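PDB 6P7L: Aln2 from Streptomyces sp. CM020, which is a noncanonical NTF2-like protein of the SnoaL-like family that probably takes part in biosynthesis of the polyketide antibiotic alnumycin. Local coordinates for residues H49-D54 and P99-D104; T62-A67 and R153-V158; G114-S119 and D143-V148; Y121-V126 and E136-V141. All coordinates share one frame; numbering follows the deposited sequence.

Interaction 1 (H49-D54 and P99-D104); sequences HRMDGD and PRHWFD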
loop_
_atom_site.group_PDB
_atom_site.type_symbol
_atom_site.label_atom_id
_atom_site.label_comp_id
_atom_site.label_asym_id
_atom_site.label_seq_id
_atom_site.Cartn_x
_atom_site.Cartn_y
_atom_site.Cartn_z
ATOM N N HIS A 49 -7.410 -10.508 -5.197
ATOM C CA HIS A 49 -7.826 -11.595 -4.309
ATOM C C HIS A 49 -8.111 -12.851 -5.113
ATOM O O HIS A 49 -7.714 -13.956 -4.715
ATOM C CB HIS A 49 -9.057 -11.241 -3.481
ATOM C CG HIS A 49 -8.797 -10.242 -2.386
ATOM N ND1 HIS A 49 -9.755 -9.902 -1.453
ATOM C CD2 HIS A 49 -7.704 -9.508 -2.086
ATOM C CE1 HIS A 49 -9.255 -9.012 -0.612
ATOM N NE2 HIS A 49 -8.016 -8.735 -0.989
ATOM N N ARG A 50 -8.768 -12.691 -6.263
ATOM C CA ARG A 50 -9.110 -13.847 -7.083
ATOM C C ARG A 50 -7.849 -14.479 -7.645
ATOM O O ARG A 50 -7.677 -15.705 -7.597
ATOM C CB ARG A 50 -10.049 -13.445 -8.218
ATOM C CG ARG A 50 -11.421 -12.932 -7.799
ATOM C CD ARG A 50 -12.273 -12.616 -9.001
ATOM N NE ARG A 50 -13.553 -11.992 -8.655
ATOM C CZ ARG A 50 -14.529 -11.734 -9.524
ATOM N NH1 ARG A 50 -14.396 -12.074 -10.798
ATOM N NH2 ARG A 50 -15.636 -11.130 -9.119
ATOM N N MET A 51 -6.946 -13.657 -8.179
ATOM C CA MET A 51 -5.754 -14.228 -8.784
ATOM C C MET A 51 -4.896 -14.928 -7.749
ATOM O O MET A 51 -4.451 -16.068 -7.954
ATOM C CB MET A 51 -4.922 -13.182 -9.480
ATOM C CG MET A 51 -3.967 -13.945 -10.402
ATOM S SD MET A 51 -3.284 -12.954 -11.664
ATOM C CE MET A 51 -2.475 -11.757 -10.634
ATOM N N ASP A 52 -4.651 -14.263 -6.620
ATOM C CA ASP A 52 -3.803 -14.852 -5.583
ATOM C C ASP A 52 -4.458 -16.065 -4.930
ATOM O O ASP A 52 -3.756 -16.903 -4.348
ATOM C CB ASP A 52 -3.471 -13.815 -4.511
ATOM C CG ASP A 52 -2.567 -12.700 -5.032
ATOM O OD1 ASP A 52 -1.735 -12.965 -5.927
ATOM O OD2 ASP A 52 -2.672 -11.563 -4.537
ATOM N N GLY A 53 -5.779 -16.152 -4.977
ATOM C CA GLY A 53 -6.503 -17.268 -4.431
ATOM C C GLY A 53 -6.727 -18.406 -5.396
ATOM O O GLY A 53 -7.475 -19.341 -5.077
ATOM N N ASP A 54 -6.047 -18.378 -6.529
ATOM C CA ASP A 54 -6.125 -19.406 -7.562
ATOM C C ASP A 54 -7.483 -19.457 -8.252
ATOM O O ASP A 54 -7.835 -20.471 -8.876
ATOM C CB ASP A 54 -5.786 -20.782 -6.983
ATOM C CG ASP A 54 -4.314 -20.916 -6.631
ATOM O OD1 ASP A 54 -3.503 -20.140 -7.172
ATOM O OD2 ASP A 54 -3.971 -21.785 -5.805
ATOM N N PRO A 99 1.248 -16.603 -3.110
ATOM C CA PRO A 99 1.572 -15.250 -3.561
ATOM C C PRO A 99 0.616 -14.231 -2.989
ATOM O O PRO A 99 -0.565 -14.512 -2.791
ATOM C CB PRO A 99 1.388 -15.339 -5.082
ATOM C CG PRO A 99 0.266 -16.352 -5.206
ATOM C CD PRO A 99 0.516 -17.371 -4.133
ATOM N N ARG A 100 1.118 -13.008 -2.832
ATOM C CA ARG A 100 0.259 -11.860 -2.557
ATOM C C ARG A 100 0.765 -10.702 -3.408
ATOM O O ARG A 100 1.963 -10.388 -3.384
ATOM C CB ARG A 100 0.217 -11.467 -1.070
ATOM C CG ARG A 100 -0.344 -12.541 -0.158
ATOM C CD ARG A 100 -1.840 -12.674 -0.307
ATOM N NE ARG A 100 -2.373 -13.783 0.495
ATOM C CZ ARG A 100 -3.532 -14.392 0.233
ATOM N NH1 ARG A 100 -4.244 -13.994 -0.801
ATOM N NH2 ARG A 100 -3.968 -15.391 1.003
ATOM N N HIS A 101 -0.141 -10.106 -4.186
ATOM C CA HIS A 101 0.179 -8.949 -5.020
ATOM C C HIS A 101 -0.043 -7.705 -4.175
ATOM O O HIS A 101 -1.052 -7.603 -3.473
ATOM C CB HIS A 101 -0.686 -8.886 -6.281
ATOM C CG HIS A 101 -0.212 -9.777 -7.385
ATOM N ND1 HIS A 101 -0.311 -11.148 -7.325
ATOM C CD2 HIS A 101 0.416 -9.500 -8.551
ATOM C CE1 HIS A 101 0.199 -11.679 -8.418
ATOM N NE2 HIS A 101 0.650 -10.701 -9.176
ATOM N N TRP A 102 0.912 -6.775 -4.244
ATOM C CA TRP A 102 0.883 -5.502 -3.542
ATOM C C TRP A 102 0.986 -4.392 -4.587
ATOM O O TRP A 102 1.952 -4.357 -5.353
ATOM C CB TRP A 102 2.066 -5.419 -2.560
ATOM C CG TRP A 102 2.083 -6.471 -1.550
ATOM C CD1 TRP A 102 2.547 -7.754 -1.718
ATOM C CD2 TRP A 102 1.607 -6.391 -0.210
ATOM N NE1 TRP A 102 2.408 -8.467 -0.551
ATOM C CE2 TRP A 102 1.813 -7.660 0.380
ATOM C CE3 TRP A 102 1.015 -5.381 0.553
ATOM C CZ2 TRP A 102 1.462 -7.927 1.697
ATOM C CZ3 TRP A 102 0.649 -5.671 1.844
ATOM C CH2 TRP A 102 0.879 -6.926 2.399
ATOM N N PHE A 103 0.014 -3.488 -4.599
ATOM C CA PHE A 103 0.017 -2.328 -5.481
ATOM C C PHE A 103 0.179 -1.092 -4.617
ATOM O O PHE A 103 -0.323 -1.060 -3.479
ATOM C CB PHE A 103 -1.286 -2.156 -6.251
ATOM C CG PHE A 103 -1.620 -3.246 -7.211
ATOM C CD1 PHE A 103 -0.747 -4.296 -7.488
ATOM C CD2 PHE A 103 -2.826 -3.189 -7.885
ATOM C CE1 PHE A 103 -1.114 -5.273 -8.378
ATOM C CE2 PHE A 103 -3.186 -4.147 -8.776
ATOM C CZ PHE A 103 -2.334 -5.200 -9.021
ATOM N N ASP A 104 0.812 -0.060 -5.166
ATOM C CA ASP A 104 0.938 1.206 -4.457
ATOM C C ASP A 104 1.282 2.297 -5.455
ATOM O O ASP A 104 1.591 2.035 -6.633
ATOM C CB ASP A 104 1.995 1.082 -3.360
ATOM C CG ASP A 104 1.791 2.037 -2.202
ATOM O OD1 ASP A 104 0.735 2.715 -2.103
ATOM O OD2 ASP A 104 2.726 2.084 -1.374
HETATM O O HOH W 1 -7.126 -14.456 -2.059
#
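Asp52, in the last turn of helix 34-52, offers both carboxylate oxygens to His101 on strand 98-110, and this pair forms the tight part of the contact. His101 ND1 donates to the syn lone pair of Asp52 OD1 at 2.7 Å, close to the imidazole plane, with carboxylate and ring only 21° apart. The other oxygen, Asp52 OD2, accepts from the backbone: His101 N lies 2.9 Å away in a nearly straight bond (164°), and Tyr121 OH of the second subunit also bonds to OD2. Bonds at both oxygens, three in all, restrain the rotation of the carboxylate, and the one to ND1 helps hold the ring in this turn. The Met51 chain bends at chi3 (60°), which carries CE over one ring face, 3.8 Å from the His101 centroid in a CH-pi contact displaced toward CE1 and NE2. The looser side is bridged by solvent: one water donates to His49 O (2.8 Å) and accepts from Arg100 NH1 (3.2 Å), whereas Arg100 NE forms a salt bridge with Asp162 of the second subunit. His101 NE2 binds a glycerol, probably from crystallisation. The arrangement is a His-carboxylate hydrogen bond joining helix to curved sheet in an NTF2-like fold.

Interaction 2 (T62-A67 and R153-V158); sequences TFVAGA and RSRSRV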
loop_
_atom_site.group_PDB
_atom_site.type_symbol
_atom_site.label_atom_id
_atom_site.label_comp_id
_atom_site.label_asym_id
_atom_site.label_seq_id
_atom_site.Cartn_x
_atom_site.Cartn_y
_atom_site.Cartn_z
ATOM N N THR A 62 -12.691 -10.679 -15.171
ATOM C CA THR A 62 -12.695 -9.238 -14.992
ATOM C C THR A 62 -12.207 -8.506 -16.235
ATOM O O THR A 62 -12.347 -7.273 -16.303
ATOM C CB THR A 62 -11.824 -8.785 -13.806
ATOM O OG1 THR A 62 -10.428 -9.001 -14.077
ATOM C CG2 THR A 62 -12.244 -9.450 -12.495
ATOM N N PHE A 63 -11.673 -9.237 -17.228
ATOM C CA PHE A 63 -11.203 -8.634 -18.470
ATOM C C PHE A 63 -12.299 -8.681 -19.532
ATOM O O PHE A 63 -13.115 -9.602 -19.570
ATOM C CB PHE A 63 -9.947 -9.363 -19.001
ATOM C CG PHE A 63 -8.707 -9.067 -18.220
ATOM C CD1 PHE A 63 -8.481 -9.686 -16.996
ATOM C CD2 PHE A 63 -7.763 -8.181 -18.700
ATOM C CE1 PHE A 63 -7.366 -9.385 -16.259
ATOM C CE2 PHE A 63 -6.628 -7.887 -17.949
ATOM C CZ PHE A 63 -6.462 -8.482 -16.734
ATOM N N VAL A 64 -12.334 -7.653 -20.387
ATOM C CA VAL A 64 -13.299 -7.624 -21.485
ATOM C C VAL A 64 -12.821 -8.463 -22.663
ATOM O O VAL A 64 -11.651 -8.817 -22.791
ATOM C CB VAL A 64 -13.604 -6.183 -21.929
ATOM C CG1 VAL A 64 -14.127 -5.386 -20.762
ATOM C CG2 VAL A 64 -12.383 -5.548 -22.578
ATOM N N ALA A 65 -13.759 -8.770 -23.558
ATOM C CA ALA A 65 -13.403 -9.451 -24.794
ATOM C C ALA A 65 -12.338 -8.643 -25.536
ATOM O O ALA A 65 -12.393 -7.414 -25.589
ATOM C CB ALA A 65 -14.624 -9.635 -25.686
ATOM N N GLY A 66 -11.355 -9.334 -26.092
ATOM C CA GLY A 66 -10.276 -8.644 -26.786
ATOM C C GLY A 66 -9.317 -7.847 -25.922
ATOM O O GLY A 66 -8.467 -7.141 -26.478
ATOM N N ALA A 67 -9.383 -7.974 -24.594
ATOM C CA ALA A 67 -8.434 -7.277 -23.720
ATOM C C ALA A 67 -7.002 -7.683 -24.062
ATOM O O ALA A 67 -6.733 -8.808 -24.479
ATOM C CB ALA A 67 -8.713 -7.587 -22.256
ATOM N N ARG A 153 -14.141 -3.053 -15.715
ATOM C CA ARG A 153 -13.470 -4.218 -16.273
ATOM C C ARG A 153 -12.107 -3.788 -16.803
ATOM O O ARG A 153 -11.923 -2.641 -17.224
ATOM C CB ARG A 153 -14.287 -4.831 -17.419
ATOM C CG ARG A 153 -15.730 -5.155 -17.045
ATOM C CD ARG A 153 -15.855 -6.528 -16.355
ATOM N NE ARG A 153 -15.552 -7.605 -17.293
ATOM C CZ ARG A 153 -16.373 -8.058 -18.228
ATOM N NH1 ARG A 153 -17.585 -7.548 -18.357
ATOM N NH2 ARG A 153 -15.979 -9.027 -19.048
ATOM N N SER A 154 -11.165 -4.717 -16.816
ATOM C CA SER A 154 -9.845 -4.462 -17.386
ATOM C C SER A 154 -9.898 -4.569 -18.909
ATOM O O SER A 154 -10.435 -5.544 -19.450
ATOM C CB SER A 154 -8.836 -5.448 -16.819
ATOM O OG SER A 154 -8.275 -5.015 -15.591
ATOM N N ARG A 155 -9.370 -3.551 -19.596
ATOM C CA ARG A 155 -9.232 -3.561 -21.054
ATOM C C ARG A 155 -7.807 -3.794 -21.528
ATOM O O ARG A 155 -7.587 -4.496 -22.523
ATOM C CB ARG A 155 -9.753 -2.253 -21.649
ATOM C CG ARG A 155 -9.611 -2.179 -23.164
ATOM C CD ARG A 155 -10.340 -0.953 -23.743
ATOM N NE ARG A 155 -9.445 0.191 -23.921
ATOM C CZ ARG A 155 -9.838 1.400 -24.306
ATOM N NH1 ARG A 155 -11.116 1.634 -24.556
ATOM N NH2 ARG A 155 -8.950 2.377 -24.436
ATOM N N SER A 156 -6.830 -3.235 -20.819
ATOM C CA SER A 156 -5.428 -3.290 -21.194
ATOM C C SER A 156 -4.633 -3.393 -19.911
ATOM O O SER A 156 -5.006 -2.779 -18.914
ATOM C CB SER A 156 -5.006 -1.976 -21.963
ATOM O OG SER A 156 -3.597 -1.819 -22.044
ATOM N N ARG A 157 -3.570 -4.192 -19.909
ATOM C CA ARG A 157 -2.617 -4.201 -18.806
ATOM C C ARG A 157 -1.230 -4.313 -19.441
ATOM O O ARG A 157 -1.005 -5.211 -20.263
ATOM C CB ARG A 157 -2.869 -5.359 -17.842
ATOM C CG ARG A 157 -1.806 -5.497 -16.767
ATOM C CD ARG A 157 -2.266 -6.221 -15.513
ATOM N NE ARG A 157 -3.294 -5.440 -14.869
ATOM C CZ ARG A 157 -4.214 -5.902 -14.023
ATOM N NH1 ARG A 157 -4.214 -7.183 -13.649
ATOM N NH2 ARG A 157 -5.136 -5.058 -13.558
ATOM N N VAL A 158 -0.314 -3.420 -19.071
ATOM C CA VAL A 158 1.070 -3.462 -19.569
ATOM C C VAL A 158 2.001 -3.455 -18.363
ATOM O O VAL A 158 1.961 -2.523 -17.556
ATOM C CB VAL A 158 1.380 -2.268 -20.488
ATOM C CG1 VAL A 158 2.851 -2.289 -20.951
ATOM C CG2 VAL A 158 0.434 -2.239 -21.696
#
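Phe63 and Ser154 pair as parallel strand neighbours, their CA atoms 4.5 Å apart. The backbone bonds run from Ser154 N to Thr62 O (2.9 Å) and from Val64 N to Ser154 O (3.0 Å), so Ser154 is held through both its N-H and its carbonyl. Beyond Val64 a type II turn, with Gly66 at positive phi, swings the chain round a corner and brings Ala67 CA to 3.1 Å from Arg155 O, a CA-H...O contact. Arg155 and Ser156 both face Thr144, a classic beta bulge in strand 151-161.

Arg153 adds side-chain bonds to this short pairing. Its chain bends at chi2 (-84°) and again at chi3 (-68°), folding back over the opposite backbone; NH2 donates to Phe63 O at 3.0 Å from above the carbonyl plane, and NE makes a weak bond to Thr62 O.

Face and edge packing surrounds these bonds. Ser154 CB sits over one face of the Phe63 ring, 3.6 Å from its centroid, a CH-pi contact, while Val64 CG1 meets Arg153 CB at 3.4 Å and lies over the centre of the guanidinium. Arg157 NH1, whose guanidinium is also paired with Asp143, approaches Phe63 CZ at 4.0 Å, the two planes 77° apart.

Helix 34-52 covers the Phe63 and Ser154 side through Gln47 and Phe43, Ile83 of helix 80-90 packs against Phe63 and Ala67, and strand 133-148 flanks strand 151-161.

Interaction 3 (G114-S119 and D143-V148); sequences GTVSTS and DTLVRV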
loop_
_atom_site.group_PDB
_atom_site.type_symbol
_atom_site.label_atom_id
_atom_site.label_comp_id
_atom_site.label_asym_id
_atom_site.label_seq_id
_atom_site.Cartn_x
_atom_site.Cartn_y
_atom_site.Cartn_z
ATOM N N GLY A 114 -15.384 7.993 -20.039
ATOM C CA GLY A 114 -15.434 7.021 -18.973
ATOM C C GLY A 114 -14.275 6.048 -18.928
ATOM O O GLY A 114 -14.161 5.278 -17.964
ATOM N N THR A 115 -13.405 6.051 -19.924
ATOM C CA THR A 115 -12.232 5.194 -19.863
ATOM C C THR A 115 -11.299 5.671 -18.755
ATOM O O THR A 115 -11.022 6.874 -18.615
ATOM C CB THR A 115 -11.492 5.197 -21.199
ATOM O OG1 THR A 115 -12.378 4.722 -22.222
ATOM C CG2 THR A 115 -10.290 4.298 -21.099
ATOM N N VAL A 116 -10.810 4.721 -17.972
ATOM C CA VAL A 116 -9.948 4.990 -16.829
ATOM C C VAL A 116 -8.539 4.488 -17.099
ATOM O O VAL A 116 -8.347 3.339 -17.509
ATOM C CB VAL A 116 -10.512 4.342 -15.549
ATOM C CG1 VAL A 116 -9.582 4.628 -14.412
ATOM C CG2 VAL A 116 -11.925 4.830 -15.291
ATOM N N SER A 117 -7.546 5.350 -16.896
ATOM C CA SER A 117 -6.140 4.982 -17.044
ATOM C C SER A 117 -5.507 5.011 -15.661
ATOM O O SER A 117 -5.676 5.992 -14.928
ATOM C CB SER A 117 -5.396 5.957 -17.977
ATOM O OG SER A 117 -5.882 5.891 -19.297
ATOM N N THR A 118 -4.778 3.957 -15.314
ATOM C CA THR A 118 -4.030 3.936 -14.068
ATOM C C THR A 118 -2.567 3.564 -14.316
ATOM O O THR A 118 -2.203 2.937 -15.320
ATOM C CB THR A 118 -4.640 2.967 -13.039
ATOM O OG1 THR A 118 -4.375 1.624 -13.466
ATOM C CG2 THR A 118 -6.157 3.190 -12.851
ATOM N N SER A 119 -1.710 3.972 -13.381
ATOM C CA SER A 119 -0.306 3.571 -13.357
ATOM C C SER A 119 0.026 3.346 -11.895
ATOM O O SER A 119 -0.449 4.082 -11.012
ATOM C CB SER A 119 0.627 4.619 -13.989
ATOM O OG SER A 119 0.880 5.716 -13.108
ATOM N N ASP A 143 -2.584 0.310 -16.679
ATOM C CA ASP A 143 -3.835 -0.329 -17.048
ATOM C C ASP A 143 -4.778 0.657 -17.727
ATOM O O ASP A 143 -4.733 1.865 -17.475
ATOM C CB ASP A 143 -4.607 -0.858 -15.812
ATOM C CG ASP A 143 -4.025 -2.116 -15.215
ATOM O OD1 ASP A 143 -3.269 -2.838 -15.906
ATOM O OD2 ASP A 143 -4.336 -2.334 -14.001
ATOM N N THR A 144 -5.697 0.138 -18.531
ATOM C CA THR A 144 -6.905 0.885 -18.854
ATOM C C THR A 144 -8.088 0.040 -18.405
ATOM O O THR A 144 -8.079 -1.199 -18.558
ATOM C CB THR A 144 -7.050 1.236 -20.346
ATOM O OG1 THR A 144 -7.351 0.054 -21.090
ATOM C CG2 THR A 144 -5.796 1.899 -20.861
ATOM N N LEU A 145 -9.071 0.714 -17.814
ATOM C CA LEU A 145 -10.313 0.103 -17.374
ATOM C C LEU A 145 -11.476 0.740 -18.118
ATOM O O LEU A 145 -11.446 1.926 -18.484
ATOM C CB LEU A 145 -10.530 0.260 -15.855
ATOM C CG LEU A 145 -9.310 0.004 -14.984
ATOM C CD1 LEU A 145 -9.556 0.452 -13.542
ATOM C CD2 LEU A 145 -8.919 -1.440 -15.066
ATOM N N VAL A 146 -12.518 -0.059 -18.326
ATOM C CA VAL A 146 -13.719 0.413 -18.996
ATOM C C VAL A 146 -14.922 -0.073 -18.205
ATOM O O VAL A 146 -14.855 -1.058 -17.475
ATOM C CB VAL A 146 -13.796 -0.059 -20.454
ATOM C CG1 VAL A 146 -12.664 0.537 -21.268
ATOM C CG2 VAL A 146 -13.814 -1.602 -20.542
ATOM N N ARG A 147 -16.034 0.626 -18.371
ATOM C CA ARG A 147 -17.270 0.303 -17.668
ATOM C C ARG A 147 -18.173 -0.533 -18.573
ATOM O O ARG A 147 -18.443 -0.143 -19.710
ATOM C CB ARG A 147 -17.977 1.588 -17.241
ATOM C CG ARG A 147 -19.066 1.409 -16.219
ATOM C CD ARG A 147 -19.527 2.779 -15.737
ATOM N NE ARG A 147 -18.420 3.522 -15.121
ATOM C CZ ARG A 147 -17.942 3.258 -13.912
ATOM N NH1 ARG A 147 -18.497 2.273 -13.221
ATOM N NH2 ARG A 147 -16.918 3.968 -13.400
ATOM N N VAL A 148 -18.624 -1.687 -18.071
ATOM C CA VAL A 148 -19.497 -2.583 -18.828
ATOM C C VAL A 148 -20.670 -2.931 -17.940
ATOM O O VAL A 148 -20.482 -3.503 -16.856
ATOM C CB VAL A 148 -18.763 -3.864 -19.284
ATOM C CG1 VAL A 148 -19.705 -4.795 -20.033
ATOM C CG2 VAL A 148 -17.583 -3.478 -20.145
HETATM O O HOH W 2 -15.784 5.578 -15.719
#
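Val116 and Leu145 form an antiparallel hydrogen-bonded pair in which each backbone N-H meets the other's carbonyl. Val116 N donates to Leu145 O at 2.9 Å, almost straight at 177°, and Leu145 N returns a bond to Val116 O at 2.7 Å. Two residues along the exchange repeats: Thr118 N to Asp143 O and Asp143 N to Thr118 O are both 3.0 Å. Between them lies the non-hydrogen-bonded pair Ser117 and Thr144; here Thr144 CA comes within 3.1 Å of Val116 O as a CA-H...O contact, and the outward backbone groups bond to other strands, Ser117 with Glu109 and Thr144 with Arg155 and Ser156.

The buried polar side chains find partners beyond the pair. Thr118 OG1, set between its backbone N and carbonyl carbon (chi1 72°), packs 3.4 Å from Asp143 CB and is hydrogen-bonded to Tyr44 OH. Asp143 OD2 also bonds to Tyr44 OH and to Tyr120 OH, while OD1 faces Arg157. Where the strands part, a water donates to Gly114 O and accepts from Arg147 NH2 at 3.0 Å; Arg147 NH1 pairs with Glu39.

Strands 98-110 and 151-161 flank this hairpin, and helix 34-52 lies over the Val116 and Leu145 face, contributing Leu36, Phe43 and Tyr44.

Interaction 4 (Y121-V126 and E136-V141); sequences YATVTV and EPTCFV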
loop_
_atom_site.group_PDB
_atom_site.type_symbol
_atom_site.label_atom_id
_atom_site.label_comp_id
_atom_site.label_asym_id
_atom_site.label_seq_id
_atom_site.Cartn_x
_atom_site.Cartn_y
_atom_site.Cartn_z
ATOM N N TYR A 121 2.853 1.023 -8.937
ATOM C CA TYR A 121 3.893 0.074 -8.598
ATOM C C TYR A 121 3.252 -1.245 -8.157
ATOM O O TYR A 121 2.231 -1.244 -7.472
ATOM C CB TYR A 121 4.732 0.591 -7.436
ATOM C CG TYR A 121 5.466 1.914 -7.655
ATOM C CD1 TYR A 121 5.553 2.495 -8.901
ATOM C CD2 TYR A 121 6.083 2.559 -6.596
ATOM C CE1 TYR A 121 6.262 3.685 -9.098
ATOM C CE2 TYR A 121 6.764 3.741 -6.768
ATOM C CZ TYR A 121 6.867 4.285 -8.034
ATOM O OH TYR A 121 7.596 5.436 -8.221
ATOM N N ALA A 122 3.901 -2.355 -8.475
ATOM C CA ALA A 122 3.453 -3.659 -8.018
ATOM C C ALA A 122 4.631 -4.559 -7.694
ATOM O O ALA A 122 5.691 -4.490 -8.315
ATOM C CB ALA A 122 2.549 -4.360 -9.046
ATOM N N THR A 123 4.408 -5.418 -6.699
ATOM C CA THR A 123 5.306 -6.525 -6.436
ATOM C C THR A 123 4.478 -7.692 -5.931
ATOM O O THR A 123 3.275 -7.573 -5.692
ATOM C CB THR A 123 6.410 -6.146 -5.453
ATOM O OG1 THR A 123 7.339 -7.244 -5.351
ATOM C CG2 THR A 123 5.846 -5.824 -4.118
ATOM N N VAL A 124 5.129 -8.838 -5.849
ATOM C CA VAL A 124 4.527 -10.066 -5.344
ATOM C C VAL A 124 5.426 -10.594 -4.242
ATOM O O VAL A 124 6.643 -10.755 -4.444
ATOM C CB VAL A 124 4.337 -11.107 -6.455
ATOM C CG1 VAL A 124 3.766 -12.377 -5.891
ATOM C CG2 VAL A 124 3.410 -10.536 -7.508
ATOM N N THR A 125 4.824 -10.850 -3.078
ATOM C CA THR A 125 5.490 -11.630 -2.047
ATOM C C THR A 125 5.060 -13.083 -2.199
ATOM O O THR A 125 3.922 -13.375 -2.571
ATOM C CB THR A 125 5.183 -11.130 -0.631
ATOM O OG1 THR A 125 3.786 -11.132 -0.393
ATOM C CG2 THR A 125 5.712 -9.681 -0.406
ATOM N N VAL A 126 5.972 -13.999 -1.888
ATOM C CA VAL A 126 5.669 -15.426 -1.953
ATOM C C VAL A 126 6.038 -16.067 -0.624
ATOM O O VAL A 126 7.222 -16.159 -0.285
ATOM C CB VAL A 126 6.397 -16.121 -3.103
ATOM C CG1 VAL A 126 5.886 -17.540 -3.233
ATOM C CG2 VAL A 126 6.200 -15.333 -4.414
ATOM N N GLU A 136 9.363 -10.528 -5.149
ATOM C CA GLU A 136 9.651 -10.535 -6.576
ATOM C C GLU A 136 10.059 -9.150 -7.083
ATOM O O GLU A 136 9.749 -8.127 -6.460
ATOM C CB GLU A 136 8.448 -11.070 -7.338
ATOM C CG GLU A 136 8.237 -12.558 -7.107
ATOM C CD GLU A 136 7.318 -13.205 -8.141
ATOM O OE1 GLU A 136 6.606 -12.448 -8.844
ATOM O OE2 GLU A 136 7.334 -14.449 -8.246
ATOM N N PRO A 137 10.789 -9.099 -8.203
ATOM C CA PRO A 137 11.189 -7.800 -8.756
ATOM C C PRO A 137 9.988 -6.872 -8.889
ATOM O O PRO A 137 8.894 -7.266 -9.316
ATOM C CB PRO A 137 11.795 -8.148 -10.123
ATOM C CG PRO A 137 11.931 -9.653 -10.144
ATOM C CD PRO A 137 11.235 -10.255 -9.015
ATOM N N THR A 138 10.204 -5.607 -8.555
ATOM C CA THR A 138 9.096 -4.687 -8.655
ATOM C C THR A 138 8.786 -4.401 -10.123
ATOM O O THR A 138 9.608 -4.598 -11.019
ATOM C CB THR A 138 9.405 -3.419 -7.881
ATOM O OG1 THR A 138 10.631 -2.879 -8.325
ATOM C CG2 THR A 138 9.543 -3.705 -6.409
ATOM N N CYS A 139 7.539 -4.005 -10.360
ATOM C CA CYS A 139 7.014 -3.688 -11.678
ATOM C C CYS A 139 6.361 -2.316 -11.664
ATOM O O CYS A 139 5.799 -1.872 -10.655
ATOM C CB CYS A 139 5.927 -4.708 -12.121
ATOM S SG CYS A 139 6.544 -6.379 -12.385
ATOM N N PHE A 140 6.382 -1.679 -12.818
ATOM C CA PHE A 140 5.566 -0.509 -13.073
ATOM C C PHE A 140 4.489 -0.912 -14.053
ATOM O O PHE A 140 4.790 -1.380 -15.162
ATOM C CB PHE A 140 6.381 0.622 -13.639
ATOM C CG PHE A 140 5.646 1.931 -13.661
ATOM C CD1 PHE A 140 4.843 2.290 -14.728
ATOM C CD2 PHE A 140 5.743 2.793 -12.590
ATOM C CE1 PHE A 140 4.179 3.510 -14.748
ATOM C CE2 PHE A 140 5.060 4.036 -12.602
ATOM C CZ PHE A 140 4.291 4.369 -13.682
ATOM N N VAL A 141 3.236 -0.722 -13.643
ATOM C CA VAL A 141 2.083 -1.248 -14.357
ATOM C C VAL A 141 1.239 -0.092 -14.872
ATOM O O VAL A 141 1.014 0.898 -14.162
ATOM C CB VAL A 141 1.239 -2.177 -13.465
ATOM C CG1 VAL A 141 0.173 -2.818 -14.318
ATOM C CG2 VAL A 141 2.100 -3.220 -12.848
#
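Ala122 and Cys139 form an antiparallel hydrogen-bonded pair, Ala122 N to Cys139 O at 2.9 Å and Cys139 N to Ala122 O at 2.8 Å, with the short strand axes at 131°, well away from strict antiparallel. Next to it, in the non-hydrogen-bonded pair, the rings of Tyr121 and Phe140 meet rim to rim: Tyr121 CE1 is 3.6 Å from Phe140 CD2, the planes are at 59°, and neither ring lies over the other. Both rings also meet His49 of the third subunit, whose Asp52 hydrogen-bonds Tyr121 OH. These are the neighbouring strands of a beta hairpin in the curved sheet of the NTF2-like fold, and here one side of that sheet faces another subunit.

Toward the hairpin's end the regular pairing gives way around Pro137. Glu136 N still donates to Val124 O at 2.8 Å, but Glu136 O is taken by a side chain: Thr123 OG1, anti to its own backbone N (chi1 -174°), donates to it at 2.8 Å. The Glu136 side chain runs beside Val124, with OE1 3.6 Å from Val124 CB, and OE1 ends in a salt bridge with Arg93. On the Ala122 and Cys139 face, Ala122 CB touches Val141 CG2 at 4.0 Å.

All four interactions reach one mixed sheet. Interactions 3 and 4 use two regions of the same hairpin, their centres about 21 Å apart, and both are nested in the chain loop closed by interaction 2. Interaction 3 joins interaction 2 through the salt bridge from Arg157 NE to Asp143 OD1 (2.8 Å). Interactions 1 and 4 lie on neighbouring strands, linked by probable hydrogen bonds such as Asp104 O to Tyr121 N (2.8 Å), and both contribute to contacts between subunits. Bound glycerol lies about 3 Å (nearest atoms) from the side chains of His101 and Arg157 and about 4 Å from that of Ala122, consistent with a pocket bordered by interactions 1, 2 and 4.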